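Local coordinates for hypothetical protein (Parabacteroides merdae, PDB 4OO3) that is of unknown function but is probably an oxidoreductase that binds a nicotinamide dinucleotide cofactor, at residues A[15-20]-A[78-83]; A[40-45]-A[72-77]; A[235-240]-A[423-428]; A[240-245]-A[293-298]. One frame throughout, in Å; residues are numbered along the deposited sequence.

Interaction 1: residues A[15-20]-A[78-83]; sequences ITLDPG and DYLEKM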
loop_
_atom_site.group_PDB
_atom_site.type_symbol
_atom_site.label_atom_id
_atom_site.label_comp_id
_atom_site.label_asym_id
_atom_site.label_seq_id
_atom_site.Cartn_x
_atom_site.Cartn_y
_atom_site.Cartn_z
ATOM N N ILE A 15 8.870 -11.963 15.023
ATOM C CA ILE A 15 8.114 -11.450 16.147
ATOM C C ILE A 15 6.888 -10.773 15.571
ATOM O O ILE A 15 7.002 -9.971 14.665
ATOM C CB ILE A 15 8.894 -10.378 16.923
ATOM C CG1 ILE A 15 10.212 -10.944 17.453
ATOM C CG2 ILE A 15 8.034 -9.826 18.050
ATOM C CD1 ILE A 15 11.171 -9.887 17.962
ATOM N N THR A 16 5.718 -11.078 16.099
ATOM C CA THR A 16 4.526 -10.385 15.661
ATOM C C THR A 16 4.068 -9.498 16.797
ATOM O O THR A 16 3.698 -9.986 17.851
ATOM C CB THR A 16 3.440 -11.380 15.238
ATOM O OG1 THR A 16 4.010 -12.324 14.321
ATOM C CG2 THR A 16 2.278 -10.651 14.566
ATOM N N LEU A 17 4.119 -8.187 16.582
ATOM C CA LEU A 17 3.855 -7.219 17.638
ATOM C C LEU A 17 2.505 -6.544 17.447
ATOM O O LEU A 17 2.290 -5.838 16.459
ATOM C CB LEU A 17 4.953 -6.169 17.661
ATOM C CG LEU A 17 4.813 -5.079 18.725
ATOM C CD1 LEU A 17 4.897 -5.647 20.134
ATOM C CD2 LEU A 17 5.884 -4.036 18.482
ATOM N N ASP A 18 1.611 -6.762 18.409
ATOM C CA ASP A 18 0.290 -6.149 18.428
ATOM C C ASP A 18 -0.392 -6.194 17.058
ATOM O O ASP A 18 -0.707 -5.155 16.487
ATOM C CB ASP A 18 0.401 -4.710 18.937
ATOM C CG ASP A 18 -0.955 -4.078 19.238
ATOM O OD1 ASP A 18 -1.937 -4.813 19.453
ATOM O OD2 ASP A 18 -1.032 -2.834 19.266
ATOM N N PRO A 19 -0.606 -7.408 16.521
ATOM C CA PRO A 19 -1.242 -7.543 15.215
ATOM C C PRO A 19 -2.706 -7.152 15.291
ATOM O O PRO A 19 -3.393 -7.523 16.240
ATOM C CB PRO A 19 -1.097 -9.030 14.908
ATOM C CG PRO A 19 -1.090 -9.681 16.245
ATOM C CD PRO A 19 -0.354 -8.721 17.144
ATOM N N GLY A 20 -3.161 -6.370 14.320
ATOM C CA GLY A 20 -4.555 -5.929 14.286
ATOM C C GLY A 20 -5.142 -5.841 12.896
ATOM O O GLY A 20 -6.218 -5.286 12.726
ATOM N N ASP A 78 1.962 -5.381 29.419
ATOM C CA ASP A 78 3.383 -5.113 29.231
ATOM C C ASP A 78 3.976 -5.838 28.020
ATOM O O ASP A 78 5.167 -6.167 28.022
ATOM C CB ASP A 78 4.149 -5.523 30.496
ATOM C CG ASP A 78 4.018 -7.017 30.817
ATOM O OD1 ASP A 78 3.140 -7.699 30.242
ATOM O OD2 ASP A 78 4.790 -7.504 31.662
ATOM N N TYR A 79 3.157 -6.085 26.996
ATOM C CA TYR A 79 3.591 -6.853 25.817
ATOM C C TYR A 79 4.862 -6.285 25.163
ATOM O O TYR A 79 5.781 -7.047 24.848
ATOM C CB TYR A 79 2.453 -6.989 24.779
ATOM C CG TYR A 79 1.933 -5.672 24.230
ATOM C CD1 TYR A 79 2.496 -5.099 23.091
ATOM C CD2 TYR A 79 0.886 -5.000 24.854
ATOM C CE1 TYR A 79 2.035 -3.896 22.599
ATOM C CE2 TYR A 79 0.418 -3.794 24.370
ATOM C CZ TYR A 79 0.993 -3.250 23.243
ATOM O OH TYR A 79 0.527 -2.058 22.772
ATOM N N LEU A 80 4.926 -4.960 24.988
ATOM C CA LEU A 80 6.074 -4.319 24.332
ATOM C C LEU A 80 7.318 -4.437 25.192
ATOM O O LEU A 80 8.386 -4.799 24.712
ATOM C CB LEU A 80 5.800 -2.840 24.042
ATOM C CG LEU A 80 6.917 -2.081 23.316
ATOM C CD1 LEU A 80 7.100 -2.591 21.896
ATOM C CD2 LEU A 80 6.632 -0.593 23.313
ATOM N N GLU A 81 7.161 -4.102 26.463
ATOM C CA GLU A 81 8.213 -4.236 27.459
ATOM C C GLU A 81 8.792 -5.665 27.482
ATOM O O GLU A 81 10.016 -5.831 27.542
ATOM C CB GLU A 81 7.639 -3.813 28.820
ATOM C CG GLU A 81 8.534 -3.959 30.034
ATOM C CD GLU A 81 7.832 -3.495 31.301
ATOM O OE1 GLU A 81 7.443 -2.310 31.358
ATOM O OE2 GLU A 81 7.663 -4.307 32.236
ATOM N N LYS A 82 7.923 -6.679 27.402
ATOM C CA LYS A 82 8.359 -8.094 27.393
ATOM C C LYS A 82 9.100 -8.471 26.115
ATOM O O LYS A 82 10.112 -9.163 26.158
ATOM C CB LYS A 82 7.174 -9.058 27.591
ATOM C CG LYS A 82 6.851 -9.361 29.044
ATOM C CD LYS A 82 7.866 -10.309 29.667
ATOM C CE LYS A 82 7.745 -10.350 31.183
ATOM N NZ LYS A 82 6.473 -10.987 31.631
HETATM N N MSE A 83 8.586 -8.026 24.978
HETATM C CA MSE A 83 9.227 -8.287 23.692
HETATM C C MSE A 83 10.637 -7.761 23.671
HETATM O O MSE A 83 11.570 -8.461 23.277
HETATM C CB MSE A 83 8.428 -7.622 22.578
HETATM C CG MSE A 83 8.850 -8.149 21.213
HETATM SE SE MSE A 83 10.013 -6.820 20.346
HETATM C CE MSE A 83 8.510 -6.028 19.381
#

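Interaction 2: residues A[40-45]-A[72-77]; sequences YVYAPT and IVYTGD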
loop_
_atom_site.group_PDB
_atom_site.type_symbol
_atom_site.label_atom_id
_atom_site.label_comp_id
_atom_site.label_asym_id
_atom_site.label_seq_id
_atom_site.Cartn_x
_atom_site.Cartn_y
_atom_site.Cartn_z
ATOM N N TYR A 40 7.177 -15.625 17.607
ATOM C CA TYR A 40 6.943 -15.007 18.902
ATOM C C TYR A 40 5.938 -13.870 18.788
ATOM O O TYR A 40 6.186 -12.879 18.107
ATOM C CB TYR A 40 8.282 -14.549 19.486
ATOM C CG TYR A 40 9.227 -15.718 19.663
ATOM C CD1 TYR A 40 9.157 -16.520 20.794
ATOM C CD2 TYR A 40 10.153 -16.058 18.677
ATOM C CE1 TYR A 40 9.994 -17.609 20.961
ATOM C CE2 TYR A 40 10.997 -17.154 18.834
ATOM C CZ TYR A 40 10.908 -17.923 19.978
ATOM O OH TYR A 40 11.729 -19.013 20.163
ATOM N N VAL A 41 4.791 -14.035 19.439
ATOM C CA VAL A 41 3.725 -13.031 19.443
ATOM C C VAL A 41 3.669 -12.304 20.795
ATOM O O VAL A 41 3.658 -12.943 21.850
ATOM C CB VAL A 41 2.349 -13.693 19.175
ATOM C CG1 VAL A 41 1.210 -12.686 19.316
ATOM C CG2 VAL A 41 2.322 -14.357 17.801
ATOM N N TYR A 42 3.645 -10.974 20.749
ATOM C CA TYR A 42 3.429 -10.136 21.925
ATOM C C TYR A 42 2.302 -9.158 21.626
ATOM O O TYR A 42 2.368 -8.400 20.652
ATOM C CB TYR A 42 4.693 -9.345 22.268
ATOM C CG TYR A 42 5.882 -10.219 22.571
ATOM C CD1 TYR A 42 6.658 -10.723 21.547
ATOM C CD2 TYR A 42 6.214 -10.551 23.877
ATOM C CE1 TYR A 42 7.747 -11.535 21.802
ATOM C CE2 TYR A 42 7.310 -11.365 24.148
ATOM C CZ TYR A 42 8.067 -11.853 23.097
ATOM O OH TYR A 42 9.150 -12.652 23.318
ATOM N N ALA A 43 1.287 -9.146 22.474
ATOM C CA ALA A 43 0.114 -8.333 22.208
ATOM C C ALA A 43 -0.709 -8.129 23.461
ATOM O O ALA A 43 -0.670 -8.956 24.362
ATOM C CB ALA A 43 -0.743 -9.003 21.141
ATOM N N PRO A 44 -1.473 -7.031 23.518
ATOM C CA PRO A 44 -2.469 -6.986 24.576
ATOM C C PRO A 44 -3.511 -8.078 24.337
ATOM O O PRO A 44 -3.685 -8.538 23.201
ATOM C CB PRO A 44 -3.077 -5.589 24.426
ATOM C CG PRO A 44 -2.903 -5.262 22.981
ATOM C CD PRO A 44 -1.633 -5.931 22.548
ATOM N N THR A 45 -4.176 -8.507 25.401
ATOM C CA THR A 45 -5.270 -9.464 25.281
ATOM C C THR A 45 -6.378 -8.815 24.467
ATOM O O THR A 45 -6.488 -7.597 24.441
ATOM C CB THR A 45 -5.851 -9.837 26.658
ATOM O OG1 THR A 45 -6.280 -8.644 27.323
ATOM C CG2 THR A 45 -4.815 -10.550 27.528
ATOM N N ILE A 72 4.282 -18.954 19.735
ATOM C CA ILE A 72 4.603 -18.811 21.143
ATOM C C ILE A 72 4.093 -17.449 21.588
ATOM O O ILE A 72 4.709 -16.429 21.306
ATOM C CB ILE A 72 6.116 -18.924 21.387
ATOM C CG1 ILE A 72 6.638 -20.263 20.848
ATOM C CG2 ILE A 72 6.415 -18.798 22.871
ATOM C CD1 ILE A 72 8.126 -20.286 20.578
ATOM N N VAL A 73 2.971 -17.448 22.292
ATOM C CA VAL A 73 2.197 -16.233 22.526
ATOM C C VAL A 73 2.407 -15.664 23.922
ATOM O O VAL A 73 2.452 -16.399 24.903
ATOM C CB VAL A 73 0.694 -16.512 22.337
ATOM C CG1 VAL A 73 -0.132 -15.254 22.600
ATOM C CG2 VAL A 73 0.432 -17.070 20.939
ATOM N N TYR A 74 2.544 -14.344 23.986
ATOM C CA TYR A 74 2.489 -13.607 25.237
ATOM C C TYR A 74 1.459 -12.492 25.127
ATOM O O TYR A 74 1.586 -11.599 24.274
ATOM C CB TYR A 74 3.828 -12.974 25.583
ATOM C CG TYR A 74 3.733 -12.237 26.889
ATOM C CD1 TYR A 74 3.947 -12.901 28.094
ATOM C CD2 TYR A 74 3.367 -10.890 26.931
ATOM C CE1 TYR A 74 3.839 -12.237 29.301
ATOM C CE2 TYR A 74 3.255 -10.221 28.132
ATOM C CZ TYR A 74 3.490 -10.900 29.313
ATOM O OH TYR A 74 3.379 -10.255 30.511
ATOM N N THR A 75 0.445 -12.530 25.989
ATOM C CA THR A 75 -0.515 -11.437 26.051
ATOM C C THR A 75 -0.504 -10.812 27.438
ATOM O O THR A 75 -0.446 -11.510 28.443
ATOM C CB THR A 75 -1.936 -11.880 25.633
ATOM O OG1 THR A 75 -2.381 -12.963 26.456
ATOM C CG2 THR A 75 -1.945 -12.325 24.181
ATOM N N GLY A 76 -0.537 -9.488 27.474
ATOM C CA GLY A 76 -0.500 -8.729 28.716
ATOM C C GLY A 76 -0.331 -7.247 28.424
ATOM O O GLY A 76 0.045 -6.872 27.316
ATOM N N ASP A 77 -0.620 -6.406 29.410
ATOM C CA ASP A 77 -0.429 -4.954 29.271
ATOM C C ASP A 77 1.017 -4.592 28.922
ATOM O O ASP A 77 1.263 -3.621 28.211
ATOM C CB ASP A 77 -0.810 -4.230 30.567
ATOM C CG ASP A 77 -2.289 -4.331 30.889
ATOM O OD1 ASP A 77 -3.127 -4.157 29.976
ATOM O OD2 ASP A 77 -2.608 -4.567 32.074
HETATM O O HOH W 1 6.011 -14.495 22.744
#

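Interaction 3: residues A[235-240]-A[423-428]; sequences QIIDYR and MLAKYY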
loop_
_atom_site.group_PDB
_atom_site.type_symbol
_atom_site.label_atom_id
_atom_site.label_comp_id
_atom_site.label_asym_id
_atom_site.label_seq_id
_atom_site.Cartn_x
_atom_site.Cartn_y
_atom_site.Cartn_z
ATOM N N GLN A 235 14.631 6.528 -9.682
ATOM C CA GLN A 235 15.198 7.840 -9.369
ATOM C C GLN A 235 15.033 8.120 -7.879
ATOM O O GLN A 235 13.952 7.917 -7.319
ATOM C CB GLN A 235 14.505 8.941 -10.171
ATOM C CG GLN A 235 14.629 8.783 -11.679
ATOM C CD GLN A 235 13.841 9.833 -12.429
ATOM O OE1 GLN A 235 13.823 10.999 -12.044
ATOM N NE2 GLN A 235 13.175 9.424 -13.500
ATOM N N ILE A 236 16.112 8.589 -7.251
ATOM C CA ILE A 236 16.107 8.952 -5.839
ATOM C C ILE A 236 15.383 10.278 -5.686
ATOM O O ILE A 236 15.788 11.265 -6.281
ATOM C CB ILE A 236 17.544 9.080 -5.292
ATOM C CG1 ILE A 236 18.253 7.721 -5.379
ATOM C CG2 ILE A 236 17.536 9.604 -3.860
ATOM C CD1 ILE A 236 19.666 7.706 -4.850
ATOM N N ILE A 237 14.304 10.299 -4.908
ATOM C CA ILE A 237 13.552 11.532 -4.670
ATOM C C ILE A 237 14.045 12.162 -3.369
ATOM O O ILE A 237 13.998 11.522 -2.312
ATOM C CB ILE A 237 12.031 11.275 -4.561
ATOM C CG1 ILE A 237 11.503 10.434 -5.741
ATOM C CG2 ILE A 237 11.265 12.591 -4.451
ATOM C CD1 ILE A 237 11.627 11.083 -7.104
ATOM N N ASP A 238 14.536 13.400 -3.449
ATOM C CA ASP A 238 14.941 14.159 -2.272
ATOM C C ASP A 238 13.749 15.004 -1.844
ATOM O O ASP A 238 13.415 15.987 -2.500
ATOM C CB ASP A 238 16.150 15.048 -2.590
ATOM C CG ASP A 238 16.651 15.833 -1.374
ATOM O OD1 ASP A 238 16.020 15.777 -0.293
ATOM O OD2 ASP A 238 17.681 16.525 -1.507
ATOM N N TYR A 239 13.112 14.631 -0.740
ATOM C CA TYR A 239 11.855 15.267 -0.355
ATOM C C TYR A 239 12.052 16.726 0.056
ATOM O O TYR A 239 11.122 17.526 -0.022
ATOM C CB TYR A 239 11.118 14.450 0.723
ATOM C CG TYR A 239 11.638 14.579 2.135
ATOM C CD1 TYR A 239 11.292 15.669 2.920
ATOM C CD2 TYR A 239 12.457 13.601 2.695
ATOM C CE1 TYR A 239 11.761 15.800 4.210
ATOM C CE2 TYR A 239 12.925 13.719 3.988
ATOM C CZ TYR A 239 12.571 14.824 4.734
ATOM O OH TYR A 239 13.019 14.975 6.011
ATOM N N ARG A 240 13.268 17.073 0.469
ATOM C CA ARG A 240 13.603 18.462 0.792
ATOM C C ARG A 240 13.615 19.378 -0.439
ATOM O O ARG A 240 13.388 20.583 -0.318
ATOM C CB ARG A 240 14.952 18.526 1.511
ATOM C CG ARG A 240 14.950 17.813 2.854
ATOM C CD ARG A 240 16.228 18.068 3.630
ATOM N NE ARG A 240 16.289 17.293 4.871
ATOM C CZ ARG A 240 16.607 16.000 4.952
ATOM N NH1 ARG A 240 16.890 15.294 3.861
ATOM N NH2 ARG A 240 16.639 15.402 6.140
HETATM N N MSE A 423 10.752 6.156 0.342
HETATM C CA MSE A 423 9.764 5.906 1.401
HETATM C C MSE A 423 9.570 7.191 2.182
HETATM O O MSE A 423 8.437 7.610 2.446
HETATM C CB MSE A 423 10.177 4.757 2.330
HETATM C CG MSE A 423 9.957 3.396 1.675
HETATM SE SE MSE A 423 10.314 1.926 2.932
HETATM C CE MSE A 423 12.277 1.858 2.849
ATOM N N LEU A 424 10.670 7.849 2.530
ATOM C CA LEU A 424 10.597 9.139 3.209
ATOM C C LEU A 424 9.903 10.218 2.374
ATOM O O LEU A 424 9.075 10.954 2.895
ATOM C CB LEU A 424 11.987 9.612 3.617
ATOM C CG LEU A 424 12.608 8.886 4.810
ATOM C CD1 LEU A 424 14.030 9.388 5.014
ATOM C CD2 LEU A 424 11.767 9.093 6.063
ATOM N N ALA A 425 10.223 10.312 1.083
ATOM C CA ALA A 425 9.558 11.295 0.216
ATOM C C ALA A 425 8.060 11.041 0.159
ATOM O O ALA A 425 7.260 11.977 0.165
ATOM C CB ALA A 425 10.153 11.283 -1.185
ATOM N N LYS A 426 7.701 9.762 0.134
ATOM C CA LYS A 426 6.321 9.330 0.085
ATOM C C LYS A 426 5.577 9.805 1.322
ATOM O O LYS A 426 4.525 10.441 1.214
ATOM C CB LYS A 426 6.287 7.805 0.023
ATOM C CG LYS A 426 4.922 7.183 -0.168
ATOM C CD LYS A 426 4.785 5.869 0.591
ATOM C CE LYS A 426 5.905 4.894 0.300
ATOM N NZ LYS A 426 5.844 3.661 1.110
ATOM N N TYR A 427 6.125 9.477 2.491
ATOM C CA TYR A 427 5.507 9.833 3.766
ATOM C C TYR A 427 5.562 11.334 4.045
ATOM O O TYR A 427 4.662 11.875 4.698
ATOM C CB TYR A 427 6.120 9.032 4.926
ATOM C CG TYR A 427 5.686 7.594 4.918
ATOM C CD1 TYR A 427 4.360 7.260 5.142
ATOM C CD2 TYR A 427 6.593 6.565 4.669
ATOM C CE1 TYR A 427 3.941 5.945 5.110
ATOM C CE2 TYR A 427 6.186 5.248 4.640
ATOM C CZ TYR A 427 4.856 4.948 4.860
ATOM O OH TYR A 427 4.430 3.646 4.849
ATOM N N TYR A 428 6.595 12.012 3.550
ATOM C CA TYR A 428 6.617 13.474 3.606
ATOM C C TYR A 428 5.412 14.031 2.855
ATOM O O TYR A 428 4.720 14.923 3.350
ATOM C CB TYR A 428 7.903 14.049 3.003
ATOM C CG TYR A 428 7.879 15.563 2.920
ATOM C CD1 TYR A 428 8.145 16.344 4.037
ATOM C CD2 TYR A 428 7.568 16.208 1.733
ATOM C CE1 TYR A 428 8.117 17.728 3.973
ATOM C CE2 TYR A 428 7.536 17.595 1.656
ATOM C CZ TYR A 428 7.809 18.348 2.780
ATOM O OH TYR A 428 7.771 19.724 2.704
#

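Interaction 4: residues A[240-245]-A[293-298]; sequences RKDIEL and KIKGVT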
loop_
_atom_site.group_PDB
_atom_site.type_symbol
_atom_site.label_atom_id
_atom_site.label_comp_id
_atom_site.label_asym_id
_atom_site.label_seq_id
_atom_site.Cartn_x
_atom_site.Cartn_y
_atom_site.Cartn_z
ATOM N N ARG A 240 13.268 17.073 0.469
ATOM C CA ARG A 240 13.603 18.462 0.792
ATOM C C ARG A 240 13.615 19.378 -0.439
ATOM O O ARG A 240 13.388 20.583 -0.318
ATOM C CB ARG A 240 14.952 18.526 1.511
ATOM C CG ARG A 240 14.950 17.813 2.854
ATOM C CD ARG A 240 16.228 18.068 3.630
ATOM N NE ARG A 240 16.289 17.293 4.871
ATOM C CZ ARG A 240 16.607 16.000 4.952
ATOM N NH1 ARG A 240 16.890 15.294 3.861
ATOM N NH2 ARG A 240 16.639 15.402 6.140
ATOM N N LYS A 241 13.858 18.808 -1.617
ATOM C CA LYS A 241 14.028 19.593 -2.840
ATOM C C LYS A 241 13.005 19.318 -3.935
ATOM O O LYS A 241 12.731 20.192 -4.738
ATOM C CB LYS A 241 15.428 19.348 -3.407
ATOM C CG LYS A 241 16.535 19.819 -2.481
ATOM C CD LYS A 241 17.909 19.620 -3.094
ATOM C CE LYS A 241 18.982 20.248 -2.217
ATOM N NZ LYS A 241 20.339 20.122 -2.813
ATOM N N ASP A 242 12.451 18.110 -3.981
ATOM C CA ASP A 242 11.690 17.668 -5.146
ATOM C C ASP A 242 10.177 17.723 -4.972
ATOM O O ASP A 242 9.441 17.567 -5.948
ATOM C CB ASP A 242 12.091 16.233 -5.499
ATOM C CG ASP A 242 13.547 16.117 -5.938
ATOM O OD1 ASP A 242 14.093 17.093 -6.482
ATOM O OD2 ASP A 242 14.143 15.033 -5.741
ATOM N N ILE A 243 9.712 17.930 -3.742
ATOM C CA ILE A 243 8.287 17.866 -3.444
ATOM C C ILE A 243 7.774 19.215 -2.974
ATOM O O ILE A 243 8.283 19.782 -2.012
ATOM C CB ILE A 243 7.964 16.816 -2.355
ATOM C CG1 ILE A 243 8.455 15.424 -2.766
ATOM C CG2 ILE A 243 6.469 16.781 -2.067
ATOM C CD1 ILE A 243 7.735 14.827 -3.960
ATOM N N GLU A 244 6.747 19.701 -3.659
ATOM C CA GLU A 244 6.039 20.909 -3.279
ATOM C C GLU A 244 4.558 20.574 -3.236
ATOM O O GLU A 244 3.982 20.176 -4.250
ATOM C CB GLU A 244 6.287 22.017 -4.311
ATOM C CG GLU A 244 5.691 23.373 -3.940
ATOM C CD GLU A 244 5.677 24.371 -5.095
ATOM O OE1 GLU A 244 6.294 24.117 -6.151
ATOM O OE2 GLU A 244 5.032 25.425 -4.943
ATOM N N LEU A 245 3.929 20.734 -2.077
ATOM C CA LEU A 245 2.489 20.512 -1.999
ATOM C C LEU A 245 1.757 21.727 -2.515
ATOM O O LEU A 245 2.123 22.859 -2.209
ATOM C CB LEU A 245 2.028 20.175 -0.580
ATOM C CG LEU A 245 2.251 18.707 -0.226
ATOM C CD1 LEU A 245 3.627 18.502 0.386
ATOM C CD2 LEU A 245 1.162 18.221 0.707
ATOM N N LYS A 293 3.585 18.800 -6.586
ATOM C CA LYS A 293 4.589 18.722 -7.634
ATOM C C LYS A 293 5.719 17.820 -7.168
ATOM O O LYS A 293 6.200 17.946 -6.039
ATOM C CB LYS A 293 5.107 20.111 -7.996
ATOM C CG LYS A 293 4.116 20.889 -8.839
ATOM C CD LYS A 293 4.597 22.285 -9.180
ATOM C CE LYS A 293 3.732 22.877 -10.283
ATOM N NZ LYS A 293 3.825 24.357 -10.345
ATOM N N ILE A 294 6.105 16.890 -8.037
ATOM C CA ILE A 294 7.241 16.017 -7.803
ATOM C C ILE A 294 8.211 16.217 -8.965
ATOM O O ILE A 294 7.911 15.852 -10.104
ATOM C CB ILE A 294 6.824 14.534 -7.632
ATOM C CG1 ILE A 294 8.050 13.622 -7.763
ATOM C CG2 ILE A 294 5.769 14.126 -8.648
ATOM C CD1 ILE A 294 7.846 12.233 -7.209
ATOM N N LYS A 295 9.361 16.823 -8.664
ATOM C CA LYS A 295 10.353 17.201 -9.668
ATOM C C LYS A 295 9.714 17.949 -10.831
ATOM O O LYS A 295 9.958 17.630 -11.996
ATOM C CB LYS A 295 11.119 15.974 -10.177
ATOM C CG LYS A 295 11.652 15.106 -9.052
ATOM C CD LYS A 295 13.058 14.597 -9.303
ATOM C CE LYS A 295 13.087 13.478 -10.321
ATOM N NZ LYS A 295 14.329 13.552 -11.138
ATOM N N GLY A 296 8.883 18.934 -10.502
ATOM C CA GLY A 296 8.270 19.808 -11.506
ATOM C C GLY A 296 6.983 19.273 -12.107
ATOM O O GLY A 296 6.278 20.012 -12.788
ATOM N N VAL A 297 6.670 17.999 -11.852
ATOM C CA VAL A 297 5.495 17.342 -12.429
ATOM C C VAL A 297 4.338 17.399 -11.441
ATOM O O VAL A 297 4.471 16.936 -10.315
ATOM C CB VAL A 297 5.787 15.860 -12.763
ATOM C CG1 VAL A 297 4.560 15.192 -13.372
ATOM C CG2 VAL A 297 6.976 15.755 -13.700
ATOM N N THR A 298 3.207 17.960 -11.862
ATOM C CA THR A 298 2.032 18.024 -11.006
ATOM C C THR A 298 1.307 16.672 -10.994
ATOM O O THR A 298 0.880 16.173 -12.038
ATOM C CB THR A 298 1.052 19.125 -11.453
ATOM O OG1 THR A 298 1.704 20.401 -11.416
ATOM C CG2 THR A 298 -0.158 19.164 -10.538
HETATM O O HOH W 2 8.393 19.581 -7.776
HETATM O O HOH W 3 15.491 13.069 -8.225
#

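Interaction 1: residues A[15-20]-A[78-83]
Leu17 lays both its methyl branches over the terminal methyl of Met83, a selenomethionine. CD2 stands 3.4 Å from Met83 CE, tighter than usual for two carbons, and CD1 is 3.7 Å from the same atom. The two side chains cross at about a right angle. Leu17 CG lies anti to the backbone N (chi1 -180°). The two branches beyond it divide the neighbours between them. CD1 meets the edge of the Tyr79 ring, near its plane, 3.8 Å from CD1 of that ring. CD2 reaches Leu80 CD1 at 3.9 Å. Ile15, two residues back on the strand, packs on the inner part of the Met83 side chain. Its CG2 rests 3.7 Å from Met83 CG, and its CD1 approaches the selenium. The Met83 chain bends at chi2 and chi3, and CE ends among the Leu17 carbons. An alanine at Leu17 would probably leave Met83 CE without its closest neighbours and open a gap facing Tyr79, Leu80 and Met83.

Helix 79-86 here packs on the first strand, 14-17, of the parallel Rossmann-type sheet. The axes of 15-17 and 79-83 run at 158°, with a closest approach of 10.3 Å. Helix 98-110 borders the same space, with Tyr104 against Leu17 and Thr108 against Met83. At the end of the strand, Asp18 CB lies obliquely to the Tyr79 ring. The polar ends of Asp18 and Tyr79 share a partner, because Asp18 OD2 and Tyr79 OH each hydrogen-bond Tyr104 OH. Between the two segments the contact is therefore apolar, held by fit, while the polar groups at its margin are joined through a third residue.

Interaction 2: residues A[40-45]-A[72-77]
Tyr40 and Ile72 extend in the same direction, flank to flank, across two parallel strands. The Ile72 CD1 methyl sits against the Tyr40 ring, 3.3 Å from CE1, and approaches it obliquely. A serine in place of Tyr40 would probably leave the Ile72 methyl without the ring it packs on.

Two residues on, Tyr42 and Tyr74 occupy the same face but cross at about a right angle. Their first torsions differ. Tyr42 CG is anti to the carbonyl carbon (chi1 -60°), whereas Tyr74 CG is anti to the backbone N (chi1 -179°). The Tyr42 ring presents CD2 to Tyr74 CB at 3.8 Å. A water bridges Val41 O and Ile72 O, donating to both, and lies over one face of the Tyr42 ring, toward the rim.

On the other face the bumps are smaller: Val41 beside Val73, and Ala43 beside Thr75. Beyond the strand end, Thr45 CG2 packs 3.6 Å from Thr75 OG1.

Four backbone hydrogen bonds join the segments, the first from Val41 N to Ile72 O, the last from Gly76 N to Ala43 O. The strands belong to a beta-alpha-beta unit with helix 47-61, which packs on the valine face through Val49 and Leu53. Helix 79-86 lies against Tyr42 on the tyrosine face. Strand 14-17 flanks strand 38-43, and strand 70-75 is an edge strand of the sheet.

Interaction 3: residues A[235-240]-A[423-428]
Tyr239 CG sits between its own backbone N and carbonyl carbon (chi1 78°), while Tyr428 CG is anti to its backbone N (chi1 174°), and the two rings meet as an offset stack. Their centroids are 4.9 Å apart and their planes 30° apart. Tyr239 CD1 comes over one face of the Tyr428 ring, toward the rim, 3.4 Å from Tyr428 CD1. The Tyr239 ring is not met squarely in return: Tyr428 CD1 approaches it obliquely. Behind the ring, Tyr239 CB lies 3.6 Å from Ala425 CA, consistent with the small side chain of Ala425.

The pair joins the short, weakly bonded helix 239-242 to the long C-terminal helix 419-439, within the putative oxidoreductase C-terminal family region. Asp238 is the N-cap of the short helix. Its OD1 accepts from Arg240 N, which stands above the carboxylate plane. Arg240 CG lies above one face of the Tyr239 ring, toward the rim.

Ile237 extends the apolar patch, its CG2 touching Ala425 CB at 3.7 Å. Leu424 CB lies 4.1 Å from Tyr239 CD2. Asn422, on the same helix, hydrogen-bonds the backbone of both Gln235 and Ile237, while Phe128 of helix 125-140 touches Tyr428.

Interaction 4: residues A[240-245]-A[293-298]
Residues 243-244 pair antiparallel with 293-294, Ile243 facing Ile294 in a non-hydrogen-bonded pair and Glu244 facing Lys293 in a hydrogen-bonded one.

The side chains of Asp242 and Lys295 run alongside each other. The lysine chain bends at chi2 (-138°), and CD packs 3.7 Å from Asp242 CG. Ile243 and Ile294 are likewise neighbours, Ile243 CD1 resting 3.8 Å from Ile294 CB. On the opposite face, Glu244 OE1 lies 3.9 Å from Lys293 CD. Tyr428 and Thr429 of helix 419-439 touch Ile243.

Glu244 N gives to Lys293 O at 3.0 Å, and Lys293 N returns to Glu244 O at 2.7 Å. A third bond runs from Lys295 N to Asp242 O at 2.8 Å. Asp242 O also accepts from a water that in turn accepts from Gly296 N. Gly296 belongs to the type I' turn from Ile294 to Val297, which makes strands 282-294 and 297-306 a beta hairpin whose strand 282-294 pairs with the edge strand 243-255.

Neither acid-lysine pair closes a salt bridge. Lys295 NZ is 5.6 Å from Asp242 OD2, and a water links them by weak bonds. The stronger partners lie outside: Asp238 N for Asp242 and Gln235 OE1 for Lys295. The opposite charges probably attract at a distance, while the backbone bonds, the isoleucine pair and the aliphatic parts of the lysines make the direct contacts.

In the fold
The four contacts form two pairs. Interactions 1 and 2 have centres about 6 Å apart in the Rossmann-type sheet, where strands 14-17 and 38-43 are neighbours. Thr16 N lies 2.7 Å from Tyr40 O, a probable hydrogen bond, and interaction 2 is nested inside the loop closed by interaction 1. Interactions 3 and 4 have centres about 10 Å apart, share Arg240 and helix 239-242, and touch where Gln235 OE1 lies 2.8 Å from Lys295 NZ. Between the pairs, the centres of interactions 1 and 3 are about 30 Å apart and those of 2 and 4 about 43 Å apart. Interactions 2 and 4 lie on opposite sides of the chain's centre.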